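Local coordinates for protein NanS-p (Escherichia phage vB_EcoP_24B, PDB 6YP6) that is a phage-encoded carbohydrate esterase whose beta-rich chain probably binds carbohydrate, at residues A[29-34]-A[41-46]; A[76-81]-A[206-211]. All coordinates share one frame; numbering follows the deposited sequence.

Contacts 1 and 2 lie side by side in one antiparallel sheet, their centres about 8 Å apart. Contact 1 is the hairpin of strands 28-33 and 41-46. Contact 2 joins strand 71-79 to strand 207-216, which enters the sheet from the far end of the chain. Strand 41-46 is the neighbour of strand 207-216, so the four strands run in the order 28-33, 41-46, 207-216, 71-79. The contacts also meet through the salt bridge Asp34 OD2 to Lys78 NZ, at 2.7 Å. Along the chain contact 1 closes before contact 2 opens. The C-terminal strand thus lies between the hairpin and strand 71-79, bonded to both.

Contact 1: A[29-34]-A[41-46]; sequences AEVVSD and KAVKLT
The strands of a beta hairpin pair here, 29-33 running antiparallel to 41-46. Glu30 faces Lys44 and Val32 faces Ala42 in hydrogen-bonded pairs. Each pair exchanges two backbone bonds. Lys44 N to Glu30 O is nearly straight, 2.8 Å and 179°, while Ala42 N to Val32 O is more bent, 3.0 Å and 149°. CA-H...O contacts fill in between, such as Val31 CA to Ala42 O.

On one face Ala29 CB touches two methyls, Leu45 CD2 at 3.6 Å and Val43 CG2 at 3.8 Å. Val43 CG2 is anti to its backbone N and lies close to Glu30 O. Val31 CG2 meets the same Val43 methyl more loosely. Lys41 shares this face. A bend at chi2 (-69°) places its CD 3.8 Å from Val32 O. Weak water bridges link its NZ to Val31 O and to Ser33 OG.

On the other face Val32 CG2 reaches Ala42 CB at 4.2 Å. The Val32 and Lys44 side chains cross at a slant, Val32 CG1 lying 4.2 Å from Lys44 CB. Glu30 and Lys44 both extend outward. Their charged atoms, OE1 and NZ, stay 4.8 Å apart, and one water joins them by accepting from NZ and donating to OE1. Asp34 turns its carboxylate away from 41-46: OD2 pairs with Lys78, and OD1 takes Glu36 N of the connecting loop and Trp152 NE1.

Strand 207-216 lies next to 41-46 in the sheet. Val43 and Leu45 form backbone hydrogen bonds with Ile209 and Val207, while Ala29 packs on Leu17 and Leu45 on Trp54.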
ATOM      1  N   ALA A  29       3.089 -16.639   3.440  1.00 12.40           N
ATOM      2  CA  ALA A  29       3.661 -16.009   2.254  1.00 12.18           C
ATOM      3  C   ALA A  29       4.369 -17.119   1.490  1.00 12.49           C
ATOM      4  O   ALA A  29       5.382 -17.647   1.961  1.00 14.62           O
ATOM      5  CB  ALA A  29       4.638 -14.904   2.646  1.00 12.93           C
ATOM      6  N   GLU A  30       3.841 -17.482   0.325  1.00 11.80           N
ATOM      7  CA  GLU A  30       4.399 -18.558  -0.482  1.00 11.98           C
ATOM      8  C   GLU A  30       4.915 -17.976  -1.790  1.00 10.99           C
ATOM      9  O   GLU A  30       4.141 -17.389  -2.547  1.00 10.46           O
ATOM     10  CB  GLU A  30       3.334 -19.612  -0.787  1.00 13.75           C
ATOM     11  CG  GLU A  30       3.892 -20.805  -1.543  1.00 15.28           C
ATOM     12  CD  GLU A  30       2.832 -21.710  -2.139  1.00 17.45           C
ATOM     13  OE1 GLU A  30       1.628 -21.449  -1.959  1.00 18.32           O
ATOM     14  OE2 GLU A  30       3.206 -22.704  -2.800  1.00 18.70           O
ATOM     15  N   VAL A  31       6.204 -18.156  -2.069  1.00 11.33           N
ATOM     16  CA  VAL A  31       6.741 -17.730  -3.356  1.00 11.85           C
ATOM     17  C   VAL A  31       6.259 -18.710  -4.414  1.00 11.82           C
ATOM     18  O   VAL A  31       6.427 -19.928  -4.279  1.00 12.99           O
ATOM     19  CB  VAL A  31       8.272 -17.637  -3.305  1.00 12.82           C
ATOM     20  CG1 VAL A  31       8.815 -17.215  -4.662  1.00 13.34           C
ATOM     21  CG2 VAL A  31       8.708 -16.653  -2.230  1.00 13.54           C
ATOM     22  N   VAL A  32       5.644 -18.181  -5.469  1.00 11.57           N
ATOM     23  CA  VAL A  32       4.983 -18.987  -6.483  1.00 12.31           C
ATOM     24  C   VAL A  32       5.459 -18.557  -7.859  1.00 12.81           C
ATOM     25  O   VAL A  32       6.041 -17.489  -8.036  1.00 12.96           O
ATOM     26  CB  VAL A  32       3.446 -18.883  -6.419  1.00 13.01           C
ATOM     27  CG1 VAL A  32       2.939 -19.470  -5.122  1.00 13.65           C
ATOM     28  CG2 VAL A  32       2.983 -17.438  -6.593  1.00 13.15           C
ATOM     29  N   SER A  33       5.175 -19.410  -8.838  1.00 13.46           N
ATOM     30  CA  SER A  33       5.389 -19.083 -10.239  1.00 14.25           C
ATOM     31  C   SER A  33       4.147 -18.411 -10.810  1.00 14.06           C
ATOM     32  O   SER A  33       3.021 -18.860 -10.575  1.00 15.68           O
ATOM     33  CB  SER A  33       5.689 -20.351 -11.034  1.00 16.06           C
ATOM     34  OG  SER A  33       6.894 -20.933 -10.599  1.00 18.37           O
ATOM     35  N   ASP A  34       4.363 -17.324 -11.544  1.00 12.95           N
ATOM     36  CA  ASP A  34       3.300 -16.663 -12.295  1.00 12.65           C
ATOM     37  C   ASP A  34       3.960 -16.113 -13.547  1.00 13.20           C
ATOM     38  O   ASP A  34       4.903 -15.324 -13.446  1.00 13.12           O
ATOM     39  CB  ASP A  34       2.639 -15.539 -11.486  1.00 12.43           C
ATOM     40  CG  ASP A  34       1.405 -14.969 -12.179  1.00 12.48           C
ATOM     41  OD1 ASP A  34       1.549 -14.352 -13.259  1.00 12.55           O
ATOM     42  OD2 ASP A  34       0.281 -15.146 -11.650  1.00 13.18           O
ATOM     43  N   LYS A  41       7.837 -14.786 -11.157  1.00 12.50           N
ATOM     44  CA  LYS A  41       7.647 -15.047  -9.742  1.00 12.29           C
ATOM     45  C   LYS A  41       6.671 -14.055  -9.131  1.00 11.39           C
ATOM     46  O   LYS A  41       6.449 -12.959  -9.652  1.00 12.21           O
ATOM     47  CB  LYS A  41       8.979 -14.919  -8.978  1.00 13.46           C
ATOM     48  CG  LYS A  41      10.051 -15.874  -9.442  1.00 15.73           C
ATOM     49  CD  LYS A  41       9.693 -17.298  -9.086  1.00 17.99           C
ATOM     50  CE  LYS A  41      10.821 -18.255  -9.413  1.00 20.07           C
ATOM     51  NZ  LYS A  41      10.539 -19.600  -8.847  1.00 21.57           N
ATOM     52  N   ALA A  42       6.116 -14.460  -7.995  1.00 10.23           N
ATOM     53  CA  ALA A  42       5.292 -13.604  -7.154  1.00 10.00           C
ATOM     54  C   ALA A  42       5.283 -14.230  -5.767  1.00  9.65           C
ATOM     55  O   ALA A  42       5.695 -15.373  -5.589  1.00 10.58           O
ATOM     56  CB  ALA A  42       3.867 -13.509  -7.701  1.00 10.40           C
ATOM     57  N   VAL A  43       4.822 -13.478  -4.779  1.00  9.30           N
ATOM     58  CA  VAL A  43       4.571 -14.034  -3.453  1.00  9.17           C
ATOM     59  C   VAL A  43       3.074 -13.987  -3.193  1.00  8.87           C
ATOM     60  O   VAL A  43       2.432 -12.947  -3.365  1.00  8.75           O
ATOM     61  CB  VAL A  43       5.422 -13.383  -2.350  1.00  9.84           C
ATOM     62  CG1 VAL A  43       5.003 -11.951  -2.074  1.00 10.00           C
ATOM     63  CG2 VAL A  43       5.359 -14.227  -1.061  1.00 10.42           C
ATOM     64  N   LYS A  44       2.516 -15.128  -2.838  1.00  8.95           N
ATOM     65  CA  LYS A  44       1.094 -15.292  -2.588  1.00  9.36           C
ATOM     66  C   LYS A  44       0.847 -15.178  -1.094  1.00  8.96           C
ATOM     67  O   LYS A  44       1.421 -15.933  -0.300  1.00  9.66           O
ATOM     68  CB  LYS A  44       0.654 -16.657  -3.100  1.00 11.03           C
ATOM     69  CG  LYS A  44      -0.795 -17.019  -2.830  1.00 13.53           C
ATOM     70  CD  LYS A  44      -1.128 -18.367  -3.483  1.00 16.28           C
ATOM     71  CE  LYS A  44      -2.455 -18.944  -3.022  1.00 18.14           C
ATOM     72  NZ  LYS A  44      -2.697 -20.303  -3.586  1.00 19.54           N
ATOM     73  N   LEU A  45      -0.009 -14.238  -0.725  1.00  8.85           N
ATOM     74  CA  LEU A  45      -0.302 -13.920   0.664  1.00  9.38           C
ATOM     75  C   LEU A  45      -1.719 -14.366   0.984  1.00  9.88           C
ATOM     76  O   LEU A  45      -2.687 -13.950   0.334  1.00  9.88           O
ATOM     77  CB  LEU A  45      -0.136 -12.423   0.915  1.00  9.66           C
ATOM     78  CG  LEU A  45       1.239 -11.864   0.504  1.00 11.43           C
ATOM     79  CD1 LEU A  45       1.266 -10.365   0.722  1.00 11.97           C
ATOM     80  CD2 LEU A  45       2.375 -12.506   1.235  1.00 12.40           C
ATOM     81  N   THR A  46      -1.822 -15.229   1.985  1.00 10.59           N
ATOM     82  CA  THR A  46      -3.075 -15.787   2.447  1.00 12.02           C
ATOM     83  C   THR A  46      -3.033 -15.883   3.965  1.00 12.29           C
ATOM     84  O   THR A  46      -2.002 -15.648   4.603  1.00 12.60           O
ATOM     85  CB  THR A  46      -3.304 -17.209   1.896  1.00 13.53           C
ATOM     86  OG1 THR A  46      -2.244 -18.079   2.324  1.00 14.02           O
ATOM     87  CG2 THR A  46      -3.401 -17.203   0.377  1.00 14.38           C
TER
HETATM   88  O   HOH W   1      -0.142 -22.023  -4.300  1.00 40.71           O
HETATM   89  O   HOH W   2       8.188 -20.648  -6.906  1.00 44.14           O
HETATM   90  O   HOH W   3       9.184 -19.941 -11.732  1.00 48.61           O

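Contact 2: A[76-81]-A[206-211]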
ATOM      1  N   ARG A  76       2.997  -3.646  -7.422  1.00  7.26           N
ATOM      2  CA  ARG A  76       2.398  -4.420  -8.504  1.00  7.36           C
ATOM      3  C   ARG A  76       1.842  -5.702  -7.893  1.00  7.05           C
ATOM      4  O   ARG A  76       2.560  -6.414  -7.173  1.00  7.12           O
ATOM      5  CB  ARG A  76       3.424  -4.699  -9.605  1.00  8.04           C
ATOM      6  CG  ARG A  76       2.850  -5.507 -10.766  1.00  8.38           C
ATOM      7  CD  ARG A  76       3.712  -5.432 -12.015  1.00  9.59           C
ATOM      8  NE  ARG A  76       3.071  -6.074 -13.169  1.00 10.12           N
ATOM      9  CZ  ARG A  76       3.278  -7.331 -13.572  1.00 10.11           C
ATOM     10  NH1 ARG A  76       4.130  -8.135 -12.944  1.00 10.67           N
ATOM     11  NH2 ARG A  76       2.630  -7.787 -14.632  1.00 11.28           N
ATOM     12  N   PHE A  77       0.567  -5.987  -8.171  1.00  7.15           N
ATOM     13  CA  PHE A  77      -0.164  -7.031  -7.463  1.00  7.15           C
ATOM     14  C   PHE A  77      -1.236  -7.612  -8.370  1.00  7.30           C
ATOM     15  O   PHE A  77      -1.648  -7.003  -9.357  1.00  7.76           O
ATOM     16  CB  PHE A  77      -0.809  -6.473  -6.166  1.00  7.36           C
ATOM     17  CG  PHE A  77      -1.932  -5.519  -6.438  1.00  7.59           C
ATOM     18  CD1 PHE A  77      -1.675  -4.185  -6.730  1.00  7.85           C
ATOM     19  CD2 PHE A  77      -3.243  -5.961  -6.464  1.00  8.47           C
ATOM     20  CE1 PHE A  77      -2.717  -3.319  -7.038  1.00  8.37           C
ATOM     21  CE2 PHE A  77      -4.279  -5.095  -6.769  1.00  8.92           C
ATOM     22  CZ  PHE A  77      -4.016  -3.772  -7.049  1.00  8.79           C
ATOM     23  N   LYS A  78      -1.715  -8.789  -7.985  1.00  7.29           N
ATOM     24  CA  LYS A  78      -2.757  -9.505  -8.703  1.00  7.54           C
ATOM     25  C   LYS A  78      -3.686 -10.090  -7.658  1.00  7.76           C
ATOM     26  O   LYS A  78      -3.234 -10.755  -6.725  1.00  9.28           O
ATOM     27  CB  LYS A  78      -2.145 -10.610  -9.580  1.00  9.00           C
ATOM     28  CG  LYS A  78      -3.121 -11.671 -10.055  1.00 11.69           C
ATOM     29  CD  LYS A  78      -2.498 -12.499 -11.218  1.00 14.46           C
ATOM     30  CE  LYS A  78      -2.639 -13.987 -11.051  1.00 16.90           C
ATOM     31  NZ  LYS A  78      -2.318 -14.604 -12.349  1.00 16.98           N
ATOM     32  N   VAL A  79      -4.980  -9.869  -7.808  1.00  7.44           N
ATOM     33  CA  VAL A  79      -5.966 -10.376  -6.861  1.00  7.91           C
ATOM     34  C   VAL A  79      -6.518 -11.694  -7.378  1.00  8.20           C
ATOM     35  O   VAL A  79      -6.839 -11.804  -8.566  1.00  9.16           O
ATOM     36  CB  VAL A  79      -7.118  -9.381  -6.630  1.00  8.11           C
ATOM     37  CG1 VAL A  79      -7.972  -9.856  -5.472  1.00  8.51           C
ATOM     38  CG2 VAL A  79      -6.591  -7.985  -6.390  1.00  8.76           C
ATOM     39  N   SER A  80      -6.689 -12.668  -6.487  0.50  9.09           N
ATOM     40  CA  SER A  80      -7.212 -13.983  -6.828  0.50 10.32           C
ATOM     41  C   SER A  80      -8.564 -14.190  -6.154  0.50  9.82           C
ATOM     42  O   SER A  80      -8.790 -13.723  -5.035  0.50 10.60           O
ATOM     43  CB  SER A  80      -6.229 -15.061  -6.354  0.50 12.28           C
ATOM     44  OG  SER A  80      -6.564 -16.343  -6.847  0.50 13.90           O
ATOM     45  N   GLY A  81      -9.477 -14.861  -6.845  1.00  9.28           N
ATOM     46  CA  GLY A  81     -10.741 -15.244  -6.258  1.00  9.73           C
ATOM     47  C   GLY A  81     -11.928 -14.567  -6.931  1.00  9.22           C
ATOM     48  O   GLY A  81     -11.795 -13.670  -7.767  1.00 10.70           O
ATOM     49  N   PRO A 206      -7.157 -13.659  -1.523  1.00  7.84           N
ATOM     50  CA  PRO A 206      -5.739 -13.989  -1.711  1.00  8.73           C
ATOM     51  C   PRO A 206      -5.132 -12.994  -2.693  1.00  8.34           C
ATOM     52  O   PRO A 206      -5.782 -12.578  -3.657  1.00  8.59           O
ATOM     53  CB  PRO A 206      -5.776 -15.411  -2.275  1.00  9.56           C
ATOM     54  CG  PRO A 206      -7.095 -15.953  -1.809  1.00  9.79           C
ATOM     55  CD  PRO A 206      -8.032 -14.787  -1.885  1.00  8.86           C
ATOM     56  N   VAL A 207      -3.884 -12.599  -2.450  1.00  8.13           N
ATOM     57  CA  VAL A 207      -3.215 -11.620  -3.303  1.00  8.09           C
ATOM     58  C   VAL A 207      -1.809 -12.095  -3.631  1.00  7.67           C
ATOM     59  O   VAL A 207      -1.108 -12.652  -2.777  1.00  8.58           O
ATOM     60  CB  VAL A 207      -3.230 -10.207  -2.669  1.00  8.90           C
ATOM     61  CG1 VAL A 207      -2.386 -10.123  -1.408  1.00  9.98           C
ATOM     62  CG2 VAL A 207      -2.799  -9.127  -3.677  1.00  9.12           C
ATOM     63  N   LEU A 208      -1.402 -11.858  -4.874  1.00  7.70           N
ATOM     64  CA  LEU A 208      -0.043 -12.091  -5.330  1.00  8.20           C
ATOM     65  C   LEU A 208       0.653 -10.742  -5.436  1.00  7.86           C
ATOM     66  O   LEU A 208       0.129  -9.809  -6.056  1.00  8.92           O
ATOM     67  CB  LEU A 208      -0.020 -12.784  -6.691  1.00  9.28           C
ATOM     68  CG  LEU A 208      -0.092 -14.310  -6.667  1.00 12.85           C
ATOM     69  CD1 LEU A 208      -1.358 -14.796  -6.039  1.00 14.34           C
ATOM     70  CD2 LEU A 208       0.056 -14.839  -8.083  1.00 13.67           C
ATOM     71  N   ILE A 209       1.828 -10.639  -4.837  1.00  7.68           N
ATOM     72  CA  ILE A 209       2.631  -9.424  -4.880  1.00  7.90           C
ATOM     73  C   ILE A 209       3.860  -9.682  -5.738  1.00  8.14           C
ATOM     74  O   ILE A 209       4.610 -10.633  -5.494  1.00  8.98           O
ATOM     75  CB  ILE A 209       3.046  -8.980  -3.464  1.00  9.48           C
ATOM     76  CG1 ILE A 209       1.841  -8.766  -2.567  1.00 11.25           C
ATOM     77  CG2 ILE A 209       3.955  -7.752  -3.544  1.00  9.49           C
ATOM     78  CD1 ILE A 209       0.986  -7.663  -2.977  1.00 12.95           C
ATOM     79  N   ASP A 210       4.070  -8.830  -6.732  1.00  7.69           N
ATOM     80  CA  ASP A 210       5.279  -8.836  -7.548  1.00  8.44           C
ATOM     81  C   ASP A 210       6.370  -8.000  -6.884  1.00  8.33           C
ATOM     82  O   ASP A 210       7.513  -8.446  -6.752  1.00  9.14           O
ATOM     83  CB  ASP A 210       4.926  -8.258  -8.926  1.00  9.12           C
ATOM     84  CG  ASP A 210       5.950  -8.570  -9.986  1.00 11.03           C
ATOM     85  OD1 ASP A 210       6.487  -9.696  -9.987  1.00 11.95           O
ATOM     86  OD2 ASP A 210       6.154  -7.723 -10.888  1.00 11.36           O
ATOM     87  N   SER A 211       6.009  -6.788  -6.468  1.00  8.08           N
ATOM     88  CA  SER A 211       6.948  -5.875  -5.846  1.00  8.23           C
ATOM     89  C   SER A 211       6.189  -4.846  -5.021  1.00  7.75           C
ATOM     90  O   SER A 211       5.012  -4.556  -5.268  1.00  7.89           O
ATOM     91  CB  SER A 211       7.783  -5.161  -6.910  1.00 10.00           C
ATOM     92  OG  SER A 211       6.953  -4.382  -7.752  1.00 11.60           O
TER
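Strands 76-79 and 207-209 pair antiparallel, and the register shifts by one residue between Arg76 and Phe77. Lys78 and Leu208 exchange two backbone bonds. Leu208 N to Lys78 O is the straighter, at 2.8 Å and 177°. Past the shift, Arg76 O accepts from Asp210 N and Arg76 N donates to Ser211 O. At the other end Ser80 N donates to Pro206 O.

Arg76 is extended from CG to NE and crosses the Asp210 side chain obliquely. Its NH1 donates to Asp210 OD2 at 2.9 Å in a salt bridge. The oxygen lies in the guanidinium plane, but NH1 stands above the carboxylate plane, and the two planes are 71° apart. Thr38 OG1 also bonds OD2, Glu36 O accepts from NH1, and Trp152 makes a cation-pi contact with Arg76.

Lys78 and Leu208 lie side by side on the same face, with CE 4.1 Å from CD2, and Lys78 NZ ends at Asp34. On the other face Phe77 CB packs on Ile209 CD1 at 3.8 Å and more loosely on Val207 CG2. The Phe77 ring leads away to an edge-to-face contact with Phe145, and Val79 and Val207 both touch Val89, so this face packs against the second sheet, consistent with a beta sandwich.

Asp210 and Ser211 both face Arg76, which makes this a classic beta bulge, at the corner where strand 207-216 turns.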